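Local coordinates for cellulose biosynthesis protein BcsG (Salmonella typhimurium LT2, PDB 5OLT) that is required for cellulose biosynthesis in the bacterial cell, this piece being its zinc-binding extramembrane domain of the alkaline phosphatase family, at residues A50-D55 with R327-K332; A56-L61 with E205-S210. All coordinates share one frame; numbering follows the deposited sequence. Where two conformers were deposited one is given.

Contact 1 (A50-D55 with R327-K332); sequences AQLPPD and RAVDGK
K332 and D55 meet at the solvent-facing end of a loop-on-turn contact, in which residues 50-55, an irregular run with no helix or strand, lie against the type I beta turn A328-G331 that follows helix 318-328 in this alkaline phosphatase-like domain. The charged part is one salt bridge. The lysine chain is fully extended beyond CG and crosses the D55 side chain at about a right angle, and its ammonium lies off the carboxylate plane, almost equally far from both oxygens: K332 NZ stands 3.0 Å from D55 OD1 and 3.1 Å from D55 OD2. Both hydrogen bonds are weak, and the near-equal distances make the pairing a forked one at the protein surface. On the aspartate side, CG sits between the backbone N and the carbonyl carbon (chi1 60°), and the carboxylate ends closer to the turn than the direction of its CB would suggest.

Van der Waals packing makes up the rest. P53 turns its ring to the turn and its CG lies 4.2 Å from D330 CB, while the same CG passes 4.1 Å from K332 NZ. L52 points toward the turn, its CD2 resting 3.8 Å from V329 O and also against V329 CG1; V329 itself is buried and touches F141.

Within the turn, G331 N bonds to A328 O, and G331 takes up a positive phi of 73°. D330 then closes an Asx turn: its OD1 accepts from K332 N at 3.0 Å, the N-H approaching from above the carboxylate plane.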
loop_
_atom_site.group_PDB
_atom_site.type_symbol
_atom_site.label_atom_id
_atom_site.label_comp_id
_atom_site.label_asym_id
_atom_site.label_seq_id
_atom_site.Cartn_x
_atom_site.Cartn_y
_atom_site.Cartn_z
ATOM N N ALA A 50 17.285 15.953 -5.967
ATOM C CA ALA A 50 17.083 17.365 -5.700
ATOM C C ALA A 50 16.160 18.033 -6.732
ATOM O O ALA A 50 15.302 18.845 -6.385
ATOM C CB ALA A 50 18.439 18.069 -5.636
ATOM N N GLN A 51 16.320 17.666 -8.000
ATOM C CA GLN A 51 15.414 18.132 -9.063
ATOM C C GLN A 51 15.464 17.060 -10.140
ATOM O O GLN A 51 16.362 16.212 -10.139
ATOM C CB GLN A 51 15.788 19.537 -9.622
ATOM C CG GLN A 51 17.102 19.605 -10.395
ATOM C CD GLN A 51 18.320 19.255 -9.551
ATOM O OE1 GLN A 51 18.564 19.848 -8.499
ATOM N NE2 GLN A 51 19.084 18.273 -10.009
ATOM N N LEU A 52 14.499 17.099 -11.057
ATOM C CA LEU A 52 14.516 16.173 -12.183
ATOM C C LEU A 52 15.503 16.659 -13.232
ATOM O O LEU A 52 15.628 17.870 -13.412
ATOM C CB LEU A 52 13.118 16.065 -12.789
ATOM C CG LEU A 52 12.054 15.440 -11.883
ATOM C CD1 LEU A 52 10.703 15.407 -12.592
ATOM C CD2 LEU A 52 12.478 14.053 -11.421
ATOM N N PRO A 53 16.205 15.725 -13.917
ATOM C CA PRO A 53 17.114 16.095 -15.020
ATOM C C PRO A 53 16.339 16.757 -16.167
ATOM O O PRO A 53 15.108 16.573 -16.280
ATOM C CB PRO A 53 17.692 14.745 -15.462
ATOM C CG PRO A 53 16.683 13.734 -15.019
ATOM C CD PRO A 53 16.166 14.262 -13.714
ATOM N N PRO A 54 17.036 17.519 -17.033
ATOM C CA PRO A 54 16.275 18.238 -18.060
ATOM C C PRO A 54 15.607 17.311 -19.087
ATOM O O PRO A 54 14.594 17.693 -19.679
ATOM C CB PRO A 54 17.333 19.169 -18.710
ATOM C CG PRO A 54 18.480 19.192 -17.746
ATOM C CD PRO A 54 18.478 17.855 -17.084
ATOM N N ASP A 55 16.137 16.098 -19.241
ATOM C CA ASP A 55 15.546 15.091 -20.144
ATOM C C ASP A 55 14.589 14.098 -19.444
ATOM O O ASP A 55 14.320 12.995 -19.973
ATOM C CB ASP A 55 16.653 14.337 -20.877
ATOM C CG ASP A 55 17.592 13.618 -19.928
ATOM O OD1 ASP A 55 17.577 13.900 -18.696
ATOM O OD2 ASP A 55 18.341 12.750 -20.418
ATOM N N ARG A 327 12.701 4.984 -8.331
ATOM C CA ARG A 327 13.347 4.336 -9.499
ATOM C C ARG A 327 12.677 4.774 -10.792
ATOM O O ARG A 327 13.342 4.858 -11.841
ATOM C CB ARG A 327 13.354 2.810 -9.354
ATOM C CG ARG A 327 14.256 2.396 -8.187
ATOM C CD ARG A 327 14.323 0.906 -8.034
ATOM N NE ARG A 327 15.181 0.545 -6.896
ATOM C CZ ARG A 327 15.538 -0.712 -6.622
ATOM N NH1 ARG A 327 15.156 -1.714 -7.408
ATOM N NH2 ARG A 327 16.272 -0.980 -5.547
ATOM N N ALA A 328 11.401 5.131 -10.720
ATOM C CA ALA A 328 10.655 5.577 -11.902
ATOM C C ALA A 328 10.580 7.070 -12.077
ATOM O O ALA A 328 10.097 7.514 -13.112
ATOM C CB ALA A 328 9.247 5.032 -11.817
ATOM N N VAL A 329 10.999 7.852 -11.062
ATOM C CA VAL A 329 10.548 9.260 -10.991
ATOM C C VAL A 329 11.025 10.168 -12.131
ATOM O O VAL A 329 10.311 11.109 -12.494
ATOM C CB VAL A 329 10.850 9.911 -9.590
ATOM C CG1 VAL A 329 12.322 10.293 -9.464
ATOM C CG2 VAL A 329 9.948 11.100 -9.329
ATOM N N ASP A 330 12.179 9.830 -12.717
ATOM C CA ASP A 330 12.640 10.589 -13.893
ATOM C C ASP A 330 11.924 10.218 -15.176
ATOM O O ASP A 330 12.160 10.812 -16.212
ATOM C CB ASP A 330 14.174 10.558 -14.050
ATOM C CG ASP A 330 14.733 9.169 -14.349
ATOM O OD1 ASP A 330 13.971 8.241 -14.724
ATOM O OD2 ASP A 330 15.968 9.021 -14.236
ATOM N N GLY A 331 11.054 9.212 -15.098
ATOM C CA GLY A 331 10.238 8.774 -16.239
ATOM C C GLY A 331 11.006 8.023 -17.314
ATOM O O GLY A 331 10.399 7.628 -18.316
ATOM N N LYS A 332 12.312 7.832 -17.138
ATOM C CA LYS A 332 13.127 7.312 -18.237
ATOM C C LYS A 332 12.851 5.849 -18.527
ATOM O O LYS A 332 13.021 5.406 -19.652
ATOM C CB LYS A 332 14.602 7.599 -17.995
ATOM C CG LYS A 332 14.899 9.088 -18.081
ATOM C CD LYS A 332 16.380 9.367 -17.829
ATOM C CE LYS A 332 16.640 10.850 -17.926
ATOM N NZ LYS A 332 18.105 11.081 -17.789
#

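Contact 2 (A56-L61 with E205-S210); sequences AQPFDL and EANSRS
N207 and P58 open a contact that ends in a parallel beta bridge, where strand 60-66 and strand 210-216 start side by side in the mixed central sheet of the domain. Residues 205-210 come from the loop after helix 191-203. At N207 the carbonyl does the touching, its O lying 3.2 Å from P58 CB, and the amide end of the side chain reaches the proline CG more loosely. S208 turns its CB away, but its carbonyl O still approaches the same P58 CB.

R209 crosses P58 obliquely. Its chain bends at chi3 (58°), which turns NE toward P58 CA, and the guanidinium lays one face over P58 CA, which stands 3.5 Å above the plane and offset toward the rim. Two waters lie in the plane at its edge: one accepts from R209 NE at 3.0 Å and donates to Q57 O, the other accepts from R209 NH2 and donates weakly to A56 O. The group is thus tied to the backbone of 56-57 through solvent, while A56 CB flanks it obliquely.

S210 forms the bridge with D60. Its N gives a weak bond to F59 O, and its carbonyl O accepts from L61 N at 2.8 Å with an N-H...O angle of 166°. The D60 and S210 side chains share a face of the sheet; D60 OD2 also forms a salt bridge with R257. S210 OG donates to D60 OD1 over 2.7 Å, reaching it 63° out of the carboxylate plane, and accepts from a water that also donates to L61 O.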
loop_
_atom_site.group_PDB
_atom_site.type_symbol
_atom_site.label_atom_id
_atom_site.label_comp_id
_atom_site.label_asym_id
_atom_site.label_seq_id
_atom_site.Cartn_x
_atom_site.Cartn_y
_atom_site.Cartn_z
ATOM N N ALA A 56 14.072 14.487 -18.277
ATOM C CA ALA A 56 13.082 13.645 -17.570
ATOM C C ALA A 56 11.813 13.567 -18.408
ATOM O O ALA A 56 11.473 14.485 -19.157
ATOM C CB ALA A 56 12.763 14.219 -16.188
ATOM N N GLN A 57 11.118 12.445 -18.290
ATOM C CA GLN A 57 9.888 12.210 -19.035
ATOM C C GLN A 57 8.686 12.276 -18.101
ATOM O O GLN A 57 8.651 11.544 -17.101
ATOM C CB GLN A 57 9.950 10.844 -19.711
ATOM C CG GLN A 57 11.124 10.713 -20.658
ATOM C CD GLN A 57 11.037 11.696 -21.813
ATOM O OE1 GLN A 57 10.071 11.688 -22.555
ATOM N NE2 GLN A 57 12.035 12.560 -21.947
ATOM N N PRO A 58 7.694 13.128 -18.416
ATOM C CA PRO A 58 6.474 13.228 -17.589
ATOM C C PRO A 58 5.674 11.924 -17.637
ATOM O O PRO A 58 5.632 11.230 -18.657
ATOM C CB PRO A 58 5.664 14.348 -18.261
ATOM C CG PRO A 58 6.652 15.114 -19.066
ATOM C CD PRO A 58 7.669 14.126 -19.515
ATOM N N PHE A 59 5.081 11.595 -16.509
ATOM C CA PHE A 59 4.135 10.489 -16.426
ATOM C C PHE A 59 3.224 10.743 -15.232
ATOM O O PHE A 59 3.489 11.662 -14.437
ATOM C CB PHE A 59 4.875 9.147 -16.274
ATOM C CG PHE A 59 5.555 8.951 -14.929
ATOM C CD1 PHE A 59 6.806 9.528 -14.665
ATOM C CD2 PHE A 59 4.924 8.209 -13.912
ATOM C CE1 PHE A 59 7.426 9.345 -13.433
ATOM C CE2 PHE A 59 5.571 8.008 -12.683
ATOM C CZ PHE A 59 6.824 8.583 -12.441
ATOM N N ASP A 60 2.174 9.930 -15.116
ATOM C CA ASP A 60 1.243 10.001 -13.989
ATOM C C ASP A 60 1.401 8.804 -13.062
ATOM O O ASP A 60 1.530 7.662 -13.533
ATOM C CB ASP A 60 -0.206 10.040 -14.479
ATOM C CG ASP A 60 -0.507 11.220 -15.344
ATOM O OD1 ASP A 60 -0.013 12.318 -15.025
ATOM O OD2 ASP A 60 -1.283 11.057 -16.340
ATOM N N LEU A 61 1.448 9.071 -11.756
ATOM C CA LEU A 61 1.396 8.029 -10.711
ATOM C C LEU A 61 -0.028 7.946 -10.179
ATOM O O LEU A 61 -0.626 8.975 -9.836
ATOM C CB LEU A 61 2.370 8.358 -9.553
ATOM C CG LEU A 61 2.223 7.446 -8.326
ATOM C CD1 LEU A 61 2.693 6.037 -8.637
ATOM C CD2 LEU A 61 3.027 7.956 -7.136
ATOM N N GLU A 205 -4.667 17.560 -19.573
ATOM C CA GLU A 205 -3.486 18.275 -19.018
ATOM C C GLU A 205 -2.213 18.193 -19.864
ATOM O O GLU A 205 -1.306 19.025 -19.704
ATOM C CB GLU A 205 -3.166 17.796 -17.591
ATOM C CG GLU A 205 -4.346 17.598 -16.651
ATOM C CD GLU A 205 -5.234 18.826 -16.532
ATOM O OE1 GLU A 205 -4.791 19.813 -15.895
ATOM O OE2 GLU A 205 -6.369 18.801 -17.084
ATOM N N ALA A 206 -2.165 17.187 -20.743
ATOM C CA ALA A 206 -1.091 16.937 -21.757
ATOM C C ALA A 206 0.057 16.033 -21.286
ATOM O O ALA A 206 -0.200 14.896 -20.828
ATOM C CB ALA A 206 -0.600 18.217 -22.463
ATOM N N ASN A 207 1.293 16.535 -21.428
ATOM C CA ASN A 207 2.512 15.913 -20.896
ATOM C C ASN A 207 2.720 16.450 -19.471
ATOM O O ASN A 207 3.811 16.869 -19.063
ATOM C CB ASN A 207 3.729 16.210 -21.796
ATOM C CG ASN A 207 4.234 17.650 -21.669
ATOM O OD1 ASN A 207 3.484 18.565 -21.301
ATOM N ND2 ASN A 207 5.516 17.851 -21.957
ATOM N N SER A 208 1.635 16.478 -18.726
ATOM C CA SER A 208 1.737 16.830 -17.331
ATOM C C SER A 208 2.264 15.647 -16.540
ATOM O O SER A 208 2.196 14.465 -16.953
ATOM C CB SER A 208 0.390 17.280 -16.792
ATOM O OG SER A 208 0.332 18.695 -16.704
ATOM N N ARG A 209 2.842 15.976 -15.412
ATOM C CA ARG A 209 3.095 14.941 -14.428
ATOM C C ARG A 209 2.233 15.151 -13.218
ATOM O O ARG A 209 2.009 16.271 -12.763
ATOM C CB ARG A 209 4.576 14.704 -14.103
ATOM C CG ARG A 209 5.315 15.886 -13.627
ATOM C CD ARG A 209 6.783 15.615 -13.345
ATOM N NE ARG A 209 7.736 15.094 -14.341
ATOM C CZ ARG A 209 8.303 15.800 -15.327
ATOM N NH1 ARG A 209 7.911 17.042 -15.562
ATOM N NH2 ARG A 209 9.229 15.251 -16.104
ATOM N N SER A 210 1.706 14.044 -12.725
ATOM C CA SER A 210 0.748 14.118 -11.621
ATOM C C SER A 210 0.855 12.882 -10.767
ATOM O O SER A 210 1.325 11.856 -11.211
ATOM C CB SER A 210 -0.682 14.276 -12.120
ATOM O OG SER A 210 -1.162 13.081 -12.723
HETATM O O HOH W 1 10.270 17.311 -17.739
HETATM O O HOH W 2 9.408 12.618 -14.628
HETATM O O HOH W 3 -2.035 10.972 -11.252
#

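Following the chain from its N terminus, residues 50-61 run from the loop after helix 27-42 into strand 60-66 and supply the first segments of both contacts. Contact 2 closes the shorter loop, reached when the chain returns at 205-210 to begin strand 210-216; contact 1 closes the longer one, at 327-332 after helix 318-328, with contact 2 nested inside it. Their centres lie about 11 Å apart, and they touch: D330 O probably accepts a hydrogen bond from Q57 N at 2.8 Å, and L52 CD1 packs on R209 NE. Together they tie the approach to strand 60-66 to a neighbouring strand and to the end of helix 318-328.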